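Local coordinates for B-type flagellar hook-associated protein 2 (Pseudomonas aeruginosa, PDB 5FHY) that caps the tip of the growing flagellar filament, promoting flagellin polymerisation there and keeping exported subunits from leaking away, at residues Ile49-Ile54 / Leu117-Thr122; Ala58-Asn63 / Gly140-Leu145; Asp111-Arg116 / Asp160-Gly165; Val132-Asp137 / Gln147-Pro152. All coordinates share one frame; numbering follows the deposited sequence.

Overall arrangement
Contacts 1 and 4 are buried, whereas contacts 2 and 3 lie partly at the surface, and the chemistry follows that division. Contact 1 joins neighbouring strands through regular backbone bonds and leucine packing; contact 4 lays a loop on an outer strand of another sheet with two backbone bonds and small apolar groups. Contact 2 pairs two loops and combines a few backbone bonds with asparagine amides. Contact 3 uses an arginine to tie a hairpin turn to the sodium-binding loop, beside another subunit. Contacts 1 and 3 share strand 114-121. Ile-54 links contact 1 to contact 2, and the Phe-150 ring of contact 4 touches both contact 1 and contact 3.

Contact 1: residues Ile49-Ile54 / Leu117-Thr122; sequences IALQAI and LVLSST
Ile-49 and Leu-119 face each other as an antiparallel hydrogen-bonded pair: Ile-49 N donates to Leu-119 O at 3.0 Å, and Leu-119 N returns a bond to Ile-49 O at 3.1 Å. Ala-50 and Val-118 form the adjoining non-hydrogen-bonded pair, where the CA of Val-118 makes a CA-H...O contact with Ile-49 O. One residue further, Leu-51 N reaches Leu-117 O at 3.0 Å in an almost straight bond (179°). Beyond this point the chains part, and a water bridges the gap, donating to Gln-52 O and accepting from Leu-117 N.

Leu-51 makes the closest apolar side-chain contacts. Its CD1, extended at chi2 (177°), lies 3.8 Å from Leu-117 CB and also 3.8 Å from Leu-119 CD1, thus touching the root of one leucine and a branch tip of the next. Ile-49 CG1 stands 4.2 Å from Leu-119 CB on the same face. On the other face of the sheet, Ala-50 CB meets Val-118 CG2 at 4.3 Å.

Leu-117 and Leu-119 also pack on Met-91 and Ile-95 of helix 88-98, while Val-118 touches Thr-107 and Ile-109 of the adjacent strand. Through backbone bonding of Ala-50 with Gly-165, strand 48-50 runs between 114-121 and 165-166 in an antiparallel sheet with a helix against its leucine face, an alpha/beta layering to which the flagellin hook IN motif contributes strand 114-121.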
loop_
_atom_site.group_PDB
_atom_site.type_symbol
_atom_site.label_atom_id
_atom_site.label_comp_id
_atom_site.label_asym_id
_atom_site.label_seq_id
_atom_site.Cartn_x
_atom_site.Cartn_y
_atom_site.Cartn_z
ATOM N N ILE B 49 43.287 32.536 -27.200
ATOM C CA ILE B 49 43.525 33.850 -27.770
ATOM C C ILE B 49 42.481 34.207 -28.812
ATOM O O ILE B 49 41.737 33.349 -29.289
ATOM C CB ILE B 49 44.916 33.932 -28.424
ATOM C CG1 ILE B 49 44.944 33.125 -29.725
ATOM C CG2 ILE B 49 45.989 33.443 -27.463
ATOM C CD1 ILE B 49 46.198 33.317 -30.537
ATOM N N ALA B 50 42.442 35.485 -29.167
ATOM C CA ALA B 50 41.544 35.969 -30.208
ATOM C C ALA B 50 42.340 36.842 -31.163
ATOM O O ALA B 50 42.995 37.793 -30.745
ATOM C CB ALA B 50 40.382 36.740 -29.610
ATOM N N LEU B 51 42.287 36.517 -32.449
ATOM C CA LEU B 51 43.057 37.259 -33.443
ATOM C C LEU B 51 42.298 38.511 -33.862
ATOM O O LEU B 51 41.209 38.770 -33.356
ATOM C CB LEU B 51 43.380 36.380 -34.656
ATOM C CG LEU B 51 44.036 35.033 -34.337
ATOM C CD1 LEU B 51 44.251 34.223 -35.602
ATOM C CD2 LEU B 51 45.352 35.228 -33.578
ATOM N N GLN B 52 42.881 39.292 -34.767
ATOM C CA GLN B 52 42.246 40.524 -35.225
ATOM C C GLN B 52 40.893 40.245 -35.861
ATOM O O GLN B 52 40.700 39.201 -36.488
ATOM C CB GLN B 52 43.137 41.258 -36.233
ATOM C CG GLN B 52 44.242 42.090 -35.613
ATOM C CD GLN B 52 45.036 42.880 -36.639
ATOM O OE1 GLN B 52 44.465 43.509 -37.532
ATOM N NE2 GLN B 52 46.362 42.853 -36.514
ATOM N N ALA B 53 39.959 41.176 -35.691
ATOM C CA ALA B 53 38.642 41.047 -36.299
ATOM C C ALA B 53 38.748 41.458 -37.755
ATOM O O ALA B 53 39.420 42.434 -38.084
ATOM C CB ALA B 53 37.612 41.889 -35.570
ATOM N N ILE B 54 38.094 40.707 -38.628
ATOM C CA ILE B 54 38.141 40.999 -40.048
ATOM C C ILE B 54 36.875 41.726 -40.479
ATOM O O ILE B 54 35.770 41.198 -40.351
ATOM C CB ILE B 54 38.327 39.711 -40.871
ATOM C CG1 ILE B 54 39.499 38.898 -40.313
ATOM C CG2 ILE B 54 38.554 40.040 -42.329
ATOM C CD1 ILE B 54 40.805 39.647 -40.319
ATOM N N LEU B 117 39.223 34.862 -35.746
ATOM C CA LEU B 117 39.549 33.495 -35.366
ATOM C C LEU B 117 39.834 33.431 -33.874
ATOM O O LEU B 117 40.550 34.272 -33.336
ATOM C CB LEU B 117 40.748 32.980 -36.163
ATOM C CG LEU B 117 40.500 32.660 -37.637
ATOM C CD1 LEU B 117 41.810 32.617 -38.412
ATOM C CD2 LEU B 117 39.732 31.355 -37.785
ATOM N N VAL B 118 39.259 32.435 -33.207
ATOM C CA VAL B 118 39.475 32.244 -31.779
ATOM C C VAL B 118 40.090 30.865 -31.578
ATOM O O VAL B 118 39.491 29.847 -31.931
ATOM C CB VAL B 118 38.162 32.381 -30.971
ATOM C CG1 VAL B 118 38.386 32.008 -29.506
ATOM C CG2 VAL B 118 37.613 33.799 -31.084
ATOM N N LEU B 119 41.296 30.836 -31.025
ATOM C CA LEU B 119 42.046 29.594 -30.912
ATOM C C LEU B 119 42.237 29.186 -29.455
ATOM O O LEU B 119 42.499 30.026 -28.594
ATOM C CB LEU B 119 43.397 29.728 -31.620
ATOM C CG LEU B 119 43.409 29.821 -33.153
ATOM C CD1 LEU B 119 42.985 31.203 -33.655
ATOM C CD2 LEU B 119 44.787 29.469 -33.683
ATOM N N SER B 120 42.078 27.895 -29.183
ATOM C CA SER B 120 42.203 27.373 -27.824
ATOM C C SER B 120 43.190 26.215 -27.746
ATOM O O SER B 120 43.308 25.421 -28.677
ATOM C CB SER B 120 40.843 26.912 -27.291
ATOM O OG SER B 120 39.935 27.991 -27.174
ATOM N N SER B 121 43.889 26.117 -26.620
ATOM C CA SER B 121 44.785 24.998 -26.370
ATOM C C SER B 121 44.340 24.238 -25.126
ATOM O O SER B 121 43.706 24.806 -24.243
ATOM C CB SER B 121 46.223 25.488 -26.207
ATOM O OG SER B 121 47.051 24.459 -25.701
ATOM N N THR B 122 44.663 22.952 -25.053
ATOM C CA THR B 122 44.281 22.158 -23.891
ATOM C C THR B 122 45.457 21.882 -22.962
ATOM O O THR B 122 45.314 21.170 -21.967
ATOM C CB THR B 122 43.662 20.811 -24.306
ATOM O OG1 THR B 122 44.619 20.049 -25.051
ATOM C CG2 THR B 122 42.423 21.033 -25.147
HETATM O O HOH W 1 40.826 36.617 -37.195
#

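Contact 2: residues Ala58-Asn63 / Gly140-Leu145; sequences ANAKFN and GGNTSL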
loop_
_atom_site.group_PDB
_atom_site.type_symbol
_atom_site.label_atom_id
_atom_site.label_comp_id
_atom_site.label_asym_id
_atom_site.label_seq_id
_atom_site.Cartn_x
_atom_site.Cartn_y
_atom_site.Cartn_z
ATOM N N ALA B 58 32.182 38.530 -44.811
ATOM C CA ALA B 58 31.345 37.798 -45.754
ATOM C C ALA B 58 31.909 37.857 -47.169
ATOM O O ALA B 58 31.532 37.065 -48.031
ATOM C CB ALA B 58 29.925 38.341 -45.732
ATOM N N ASN B 59 32.809 38.805 -47.405
ATOM C CA ASN B 59 33.438 38.945 -48.711
ATOM C C ASN B 59 34.953 38.973 -48.599
ATOM O O ASN B 59 35.650 39.270 -49.569
ATOM C CB ASN B 59 32.951 40.214 -49.413
ATOM C CG ASN B 59 31.487 40.145 -49.800
ATOM O OD1 ASN B 59 30.979 39.088 -50.176
ATOM N ND2 ASN B 59 30.802 41.279 -49.719
ATOM N N ALA B 60 35.464 38.660 -47.413
ATOM C CA ALA B 60 36.897 38.750 -47.178
ATOM C C ALA B 60 37.626 37.473 -47.575
ATOM O O ALA B 60 37.226 36.368 -47.211
ATOM C CB ALA B 60 37.173 39.081 -45.714
ATOM N N LYS B 61 38.705 37.644 -48.328
ATOM C CA LYS B 61 39.545 36.533 -48.748
ATOM C C LYS B 61 40.994 36.891 -48.466
ATOM O O LYS B 61 41.440 37.991 -48.781
ATOM C CB LYS B 61 39.342 36.199 -50.230
ATOM C CG LYS B 61 37.894 35.986 -50.637
ATOM C CD LYS B 61 37.783 34.887 -51.682
ATOM C CE LYS B 61 38.260 33.556 -51.115
ATOM N NZ LYS B 61 38.233 32.445 -52.110
ATOM N N PHE B 62 41.731 35.960 -47.877
ATOM C CA PHE B 62 43.088 36.245 -47.427
ATOM C C PHE B 62 44.141 36.152 -48.530
ATOM O O PHE B 62 44.027 35.348 -49.455
ATOM C CB PHE B 62 43.461 35.301 -46.284
ATOM C CG PHE B 62 42.693 35.548 -45.015
ATOM C CD1 PHE B 62 42.886 36.714 -44.294
ATOM C CD2 PHE B 62 41.784 34.619 -44.538
ATOM C CE1 PHE B 62 42.191 36.950 -43.126
ATOM C CE2 PHE B 62 41.085 34.852 -43.367
ATOM C CZ PHE B 62 41.289 36.020 -42.662
ATOM N N ASN B 63 45.155 37.005 -48.425
ATOM C CA ASN B 63 46.347 36.920 -49.263
ATOM C C ASN B 63 47.013 35.553 -49.151
ATOM O O ASN B 63 46.782 34.822 -48.186
ATOM C CB ASN B 63 47.346 38.011 -48.880
ATOM C CG ASN B 63 46.889 39.392 -49.286
ATOM O OD1 ASN B 63 45.990 39.544 -50.110
ATOM N ND2 ASN B 63 47.502 40.412 -48.699
ATOM N N GLY B 140 46.770 37.826 -53.180
ATOM C CA GLY B 140 45.976 36.614 -53.229
ATOM C C GLY B 140 44.527 36.882 -52.874
ATOM O O GLY B 140 43.643 36.087 -53.192
ATOM N N GLY B 141 44.287 38.022 -52.233
ATOM C CA GLY B 141 42.955 38.383 -51.785
ATOM C C GLY B 141 42.826 39.853 -51.437
ATOM O O GLY B 141 43.638 40.674 -51.858
ATOM N N ASN B 142 41.802 40.183 -50.657
ATOM C CA ASN B 142 41.498 41.571 -50.317
ATOM C C ASN B 142 41.927 41.983 -48.909
ATOM O O ASN B 142 41.935 43.170 -48.582
ATOM C CB ASN B 142 40.002 41.830 -50.494
ATOM C CG ASN B 142 39.145 40.775 -49.826
ATOM O OD1 ASN B 142 39.578 40.101 -48.892
ATOM N ND2 ASN B 142 37.923 40.614 -50.318
ATOM N N THR B 143 42.281 41.011 -48.076
ATOM C CA THR B 143 42.750 41.323 -46.730
ATOM C C THR B 143 44.134 40.749 -46.473
ATOM O O THR B 143 44.494 39.701 -47.003
ATOM C CB THR B 143 41.795 40.775 -45.653
ATOM O OG1 THR B 143 41.573 39.376 -45.875
ATOM C CG2 THR B 143 40.464 41.507 -45.681
ATOM N N SER B 144 44.910 41.455 -45.659
ATOM C CA SER B 144 46.267 41.043 -45.343
ATOM C C SER B 144 46.252 39.735 -44.559
ATOM O O SER B 144 45.364 39.511 -43.741
ATOM C CB SER B 144 46.984 42.139 -44.553
ATOM O OG SER B 144 48.265 41.711 -44.134
ATOM N N LEU B 145 47.230 38.872 -44.808
ATOM C CA LEU B 145 47.351 37.637 -44.045
ATOM C C LEU B 145 48.120 37.924 -42.763
ATOM O O LEU B 145 48.016 37.190 -41.781
ATOM C CB LEU B 145 48.047 36.545 -44.864
ATOM C CG LEU B 145 48.065 35.127 -44.279
ATOM C CD1 LEU B 145 46.717 34.446 -44.472
ATOM C CD2 LEU B 145 49.180 34.299 -44.899
#
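Asn-142 clasps the backbone of 58-63 with both ends of its amide. OD1 accepts from Lys-61 N at 2.7 Å in a nearly straight bond (170°), and ND2 donates to Asn-59 O, also at 2.7 Å, with that oxygen close to the amide plane. CG sits between the backbone N and the carbonyl carbon (chi1 49°); the backbone N-H of the same residue donates to Lys-61 O at 2.9 Å. That oxygen takes a second bond from Thr-143 N at 3.2 Å and a weak one from Thr-143 OG1. Gly-141 CA makes a CA-H...O contact with it at 3.4 Å.

Next along, Asn-63 N donates to Thr-143 O at 3.1 Å, while its OD1 receives a weak bond from Gly-141 N. Phe-62 presents CB to Leu-145 CD1 at 3.8 Å, with Ser-144 O at the edge of its ring.

Further out, Asn-86 ND2 binds Phe-62 O, and Asp-136 OD2 holds Leu-145 N weakly. The two loops therefore lie between helix 88-98, whose Leu-88 and Met-91 meet the Phe-62 ring, and strand 130-136, whose Val-134 touches Leu-145.

Contact 3: residues Asp111-Arg116 / Asp160-Gly165; sequences DNSGSR and DGAAAG. With NA (sodium ion), chain E.
Arg-116 reaches from the base of a beta-hairpin turn to the loop 160-165. The turn joins strands 104-111 and 114-121, and is closed by Asp-111 N donating to Gly-114 O at 2.8 Å.

The arginine starts with CG between its backbone N and carbonyl carbon (chi1 77°), runs straight at chi2, then bends at chi3 (74°). NH2 gives Gly-161 O a 2.8 Å bond, nearly straight and in the guanidinium plane, although it arrives above the plane of that carbonyl. NH1 adds weak bonds to Gly-161 O and to Ala-163 O. On the hairpin side, NH2 also forms a salt bridge of 2.7 Å with Asp-111 OD2, poorly angled as a hydrogen bond; Asp-111 CG likewise sits between its backbone N and carbonyl carbon (chi1 61°). The guanidinium is thereby held between the turn's carboxylate and the loop's carbonyls.

Ser-113, its OG anti to the carbonyl carbon, approaches the loop with CB 3.9 Å from Ala-162 CB and OG 3.3 Å from Gly-161 C. Asp-160 OD1 lies 4.4 Å from Asp-111 OD2, a proximity of like charges probably eased by the arginine; Asp-160 OD1 is itself bonded to Lys-181 N of the second subunit. The sodium ion is coordinated by Ala-163 O at 2.6 Å and by Ser-159 O.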
loop_
_atom_site.group_PDB
_atom_site.type_symbol
_atom_site.label_atom_id
_atom_site.label_comp_id
_atom_site.label_asym_id
_atom_site.label_seq_id
_atom_site.Cartn_x
_atom_site.Cartn_y
_atom_site.Cartn_z
ATOM N N ASP B 111 31.511 39.823 -33.760
ATOM C CA ASP B 111 31.179 40.928 -32.872
ATOM C C ASP B 111 30.903 42.188 -33.688
ATOM O O ASP B 111 30.629 42.109 -34.885
ATOM C CB ASP B 111 32.302 41.166 -31.854
ATOM C CG ASP B 111 33.626 41.542 -32.504
ATOM O OD1 ASP B 111 33.880 41.122 -33.651
ATOM O OD2 ASP B 111 34.418 42.261 -31.857
ATOM N N ASN B 112 30.965 43.348 -33.048
ATOM C CA ASN B 112 30.665 44.596 -33.744
ATOM C C ASN B 112 31.825 45.047 -34.620
ATOM O O ASN B 112 31.701 46.000 -35.389
ATOM C CB ASN B 112 30.304 45.701 -32.751
ATOM C CG ASN B 112 28.984 45.448 -32.059
ATOM O OD1 ASN B 112 28.129 44.725 -32.572
ATOM N ND2 ASN B 112 28.810 46.037 -30.885
ATOM N N SER B 113 32.952 44.352 -34.500
ATOM C CA SER B 113 34.141 44.683 -35.276
ATOM C C SER B 113 34.229 43.821 -36.528
ATOM O O SER B 113 34.939 44.152 -37.478
ATOM C CB SER B 113 35.406 44.494 -34.433
ATOM O OG SER B 113 35.378 45.294 -33.265
ATOM N N GLY B 114 33.511 42.703 -36.513
ATOM C CA GLY B 114 33.541 41.760 -37.613
ATOM C C GLY B 114 33.587 40.333 -37.107
ATOM O O GLY B 114 33.020 40.011 -36.062
ATOM N N SER B 115 34.258 39.472 -37.863
ATOM C CA SER B 115 34.479 38.093 -37.451
ATOM C C SER B 115 35.977 37.876 -37.252
ATOM O O SER B 115 36.791 38.506 -37.919
ATOM C CB SER B 115 33.919 37.109 -38.480
ATOM O OG SER B 115 32.515 37.242 -38.617
ATOM N N ARG B 116 36.340 36.994 -36.331
ATOM C CA ARG B 116 37.746 36.758 -36.024
ATOM C C ARG B 116 37.976 35.306 -35.647
ATOM O O ARG B 116 37.045 34.598 -35.262
ATOM C CB ARG B 116 38.209 37.668 -34.883
ATOM C CG ARG B 116 37.755 37.219 -33.497
ATOM C CD ARG B 116 38.214 38.204 -32.434
ATOM N NE ARG B 116 37.421 39.427 -32.493
ATOM C CZ ARG B 116 37.833 40.613 -32.064
ATOM N NH1 ARG B 116 39.044 40.751 -31.540
ATOM N NH2 ARG B 116 37.031 41.664 -32.166
ATOM N N ASP B 160 37.329 44.826 -25.876
ATOM C CA ASP B 160 36.460 45.102 -27.020
ATOM C C ASP B 160 37.194 45.904 -28.095
ATOM O O ASP B 160 38.028 46.748 -27.785
ATOM C CB ASP B 160 35.192 45.837 -26.574
ATOM C CG ASP B 160 34.201 46.020 -27.705
ATOM O OD1 ASP B 160 34.040 45.074 -28.506
ATOM O OD2 ASP B 160 33.579 47.100 -27.789
ATOM N N GLY B 161 36.884 45.633 -29.356
ATOM C CA GLY B 161 37.581 46.265 -30.461
ATOM C C GLY B 161 38.128 45.219 -31.411
ATOM O O GLY B 161 38.142 44.029 -31.095
ATOM N N ALA B 162 38.596 45.662 -32.572
ATOM C CA ALA B 162 39.071 44.743 -33.599
ATOM C C ALA B 162 40.437 44.160 -33.255
ATOM O O ALA B 162 40.839 43.140 -33.817
ATOM C CB ALA B 162 39.120 45.439 -34.953
ATOM N N ALA B 163 41.150 44.812 -32.339
ATOM C CA ALA B 163 42.495 44.382 -31.978
ATOM C C ALA B 163 42.507 42.996 -31.357
ATOM O O ALA B 163 41.531 42.563 -30.745
ATOM C CB ALA B 163 43.130 45.375 -31.023
ATOM N N ALA B 164 43.631 42.308 -31.522
ATOM C CA ALA B 164 43.797 40.970 -30.978
ATOM C C ALA B 164 44.158 41.032 -29.503
ATOM O O ALA B 164 44.503 42.092 -28.982
ATOM C CB ALA B 164 44.857 40.206 -31.758
ATOM N N GLY B 165 44.064 39.889 -28.834
ATOM C CA GLY B 165 44.363 39.804 -27.418
ATOM C C GLY B 165 44.077 38.421 -26.873
ATOM O O GLY B 165 43.297 37.672 -27.459
HETATM NA NA NA E . 40.387 44.209 -29.082
#

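Contact 4: residues Val132-Asp137 / Gln147-Pro152; sequences VEVSDD and QLAFDP
Val-132 O receives the N-H of Phe-150 at 2.9 Å in a bond that is close to straight (173°) and lies on a lone pair of the carbonyl. The reverse bond, Val-132 N to Phe-150 O, is 3.1 Å long. Together they make a single antiparallel hydrogen-bonded bridge, with Ala-149 CA adding a CA-H...O contact to Val-132 O.

Both valines extend CB toward the loop. In Val-132, CG1 stands anti to the backbone N (chi1 -178°), which brings it to 3.1 Å from Leu-148 O, a tight approach of a methyl to a carbonyl oxygen. Its CB lies 4.0 Å from Phe-150 CB, the two side chains crossing at about a right angle.

Strand 130-136 is an outer strand of a three-stranded antiparallel sheet. Glu-133 and Ser-135 use their backbones to pair with strand 65-71, whereas Val-132 spends both its N-H and its carbonyl on the loop, in the alternation expected of a beta strand bonded along both margins.

Val-134 continues the apolar contact: its CG2 rests 3.7 Å from Ala-149 N and 4.0 Å from Ala-149 CB, with Leu-148 CB slightly more distant at 4.4 Å. The Phe-150 side chain begins with CG anti to the backbone N (chi1 -168°), and its ring leads away from 132-137 to pack on Ala-155 and on Ile-49.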
loop_
_atom_site.group_PDB
_atom_site.type_symbol
_atom_site.label_atom_id
_atom_site.label_comp_id
_atom_site.label_asym_id
_atom_site.label_seq_id
_atom_site.Cartn_x
_atom_site.Cartn_y
_atom_site.Cartn_z
ATOM N N VAL B 132 51.157 32.550 -33.177
ATOM C CA VAL B 132 50.872 32.529 -34.604
ATOM C C VAL B 132 51.870 33.392 -35.371
ATOM O O VAL B 132 51.925 34.609 -35.179
ATOM C CB VAL B 132 49.446 33.021 -34.909
ATOM C CG1 VAL B 132 49.171 32.927 -36.407
ATOM C CG2 VAL B 132 48.418 32.213 -34.120
ATOM N N GLU B 133 52.668 32.751 -36.221
ATOM C CA GLU B 133 53.617 33.450 -37.087
ATOM C C GLU B 133 53.116 33.466 -38.534
ATOM O O GLU B 133 52.630 32.453 -39.035
ATOM C CB GLU B 133 54.993 32.786 -37.011
ATOM C CG GLU B 133 55.801 33.152 -35.771
ATOM C CD GLU B 133 56.959 32.198 -35.510
ATOM O OE1 GLU B 133 56.794 30.979 -35.734
ATOM O OE2 GLU B 133 58.031 32.667 -35.071
ATOM N N VAL B 134 53.235 34.611 -39.207
ATOM C CA VAL B 134 52.660 34.766 -40.542
ATOM C C VAL B 134 53.664 35.280 -41.575
ATOM O O VAL B 134 54.263 36.339 -41.395
ATOM C CB VAL B 134 51.467 35.740 -40.533
ATOM C CG1 VAL B 134 50.950 35.947 -41.957
ATOM C CG2 VAL B 134 50.357 35.234 -39.620
ATOM N N SER B 135 53.835 34.525 -42.656
ATOM C CA SER B 135 54.561 35.002 -43.830
ATOM C C SER B 135 53.554 35.340 -44.925
ATOM O O SER B 135 52.884 34.455 -45.451
ATOM C CB SER B 135 55.565 33.960 -44.326
ATOM O OG SER B 135 56.661 33.832 -43.438
ATOM N N ASP B 136 53.455 36.617 -45.276
ATOM C CA ASP B 136 52.420 37.075 -46.199
ATOM C C ASP B 136 52.974 37.400 -47.583
ATOM O O ASP B 136 53.879 38.221 -47.720
ATOM C CB ASP B 136 51.713 38.307 -45.621
ATOM C CG ASP B 136 50.552 38.776 -46.478
ATOM O OD1 ASP B 136 50.081 37.992 -47.326
ATOM O OD2 ASP B 136 50.112 39.933 -46.303
ATOM N N ASP B 137 52.431 36.751 -48.610
ATOM C CA ASP B 137 52.891 36.981 -49.978
ATOM C C ASP B 137 52.497 38.376 -50.460
ATOM O O ASP B 137 53.030 38.869 -51.453
ATOM C CB ASP B 137 52.335 35.920 -50.932
ATOM C CG ASP B 137 52.902 34.540 -50.662
ATOM O OD1 ASP B 137 53.964 34.448 -50.011
ATOM O OD2 ASP B 137 52.293 33.547 -51.113
ATOM N N GLN B 147 47.749 40.172 -40.531
ATOM C CA GLN B 147 47.000 40.637 -39.366
ATOM C C GLN B 147 46.472 39.468 -38.534
ATOM O O GLN B 147 45.751 39.671 -37.556
ATOM C CB GLN B 147 45.846 41.562 -39.779
ATOM C CG GLN B 147 44.816 40.958 -40.713
ATOM C CD GLN B 147 43.694 41.931 -41.044
ATOM O OE1 GLN B 147 43.474 42.909 -40.328
ATOM N NE2 GLN B 147 42.978 41.665 -42.131
ATOM N N LEU B 148 46.838 38.248 -38.918
ATOM C CA LEU B 148 46.490 37.070 -38.131
ATOM C C LEU B 148 47.647 36.660 -37.228
ATOM O O LEU B 148 47.586 35.629 -36.560
ATOM C CB LEU B 148 46.096 35.903 -39.037
ATOM C CG LEU B 148 44.804 36.019 -39.846
ATOM C CD1 LEU B 148 44.468 34.682 -40.484
ATOM C CD2 LEU B 148 43.652 36.510 -38.979
ATOM N N ALA B 149 48.694 37.478 -37.198
ATOM C CA ALA B 149 49.859 37.170 -36.381
ATOM C C ALA B 149 49.537 37.432 -34.915
ATOM O O ALA B 149 48.734 38.304 -34.590
ATOM C CB ALA B 149 51.072 37.989 -36.830
ATOM N N PHE B 150 50.162 36.661 -34.033
ATOM C CA PHE B 150 49.927 36.788 -32.602
ATOM C C PHE B 150 51.196 36.432 -31.839
ATOM O O PHE B 150 51.682 35.302 -31.903
ATOM C CB PHE B 150 48.761 35.889 -32.166
ATOM C CG PHE B 150 48.253 36.166 -30.768
ATOM C CD1 PHE B 150 47.194 37.039 -30.557
ATOM C CD2 PHE B 150 48.813 35.533 -29.669
ATOM C CE1 PHE B 150 46.719 37.285 -29.277
ATOM C CE2 PHE B 150 48.341 35.780 -28.391
ATOM C CZ PHE B 150 47.291 36.653 -28.198
ATOM N N ASP B 151 51.730 37.403 -31.112
ATOM C CA ASP B 151 52.913 37.168 -30.300
ATOM C C ASP B 151 52.542 37.353 -28.830
ATOM O O ASP B 151 52.324 38.476 -28.376
ATOM C CB ASP B 151 54.049 38.113 -30.712
ATOM C CG ASP B 151 55.319 37.883 -29.917
ATOM O OD1 ASP B 151 55.489 36.774 -29.367
ATOM O OD2 ASP B 151 56.150 38.813 -29.846
ATOM N N PRO B 152 52.462 36.238 -28.085
ATOM C CA PRO B 152 52.088 36.181 -26.663
ATOM C C PRO B 152 52.959 37.060 -25.765
ATOM O O PRO B 152 52.542 37.425 -24.667
ATOM C CB PRO B 152 52.281 34.703 -26.317
ATOM C CG PRO B 152 52.083 33.997 -27.598
ATOM C CD PRO B 152 52.666 34.894 -28.649
#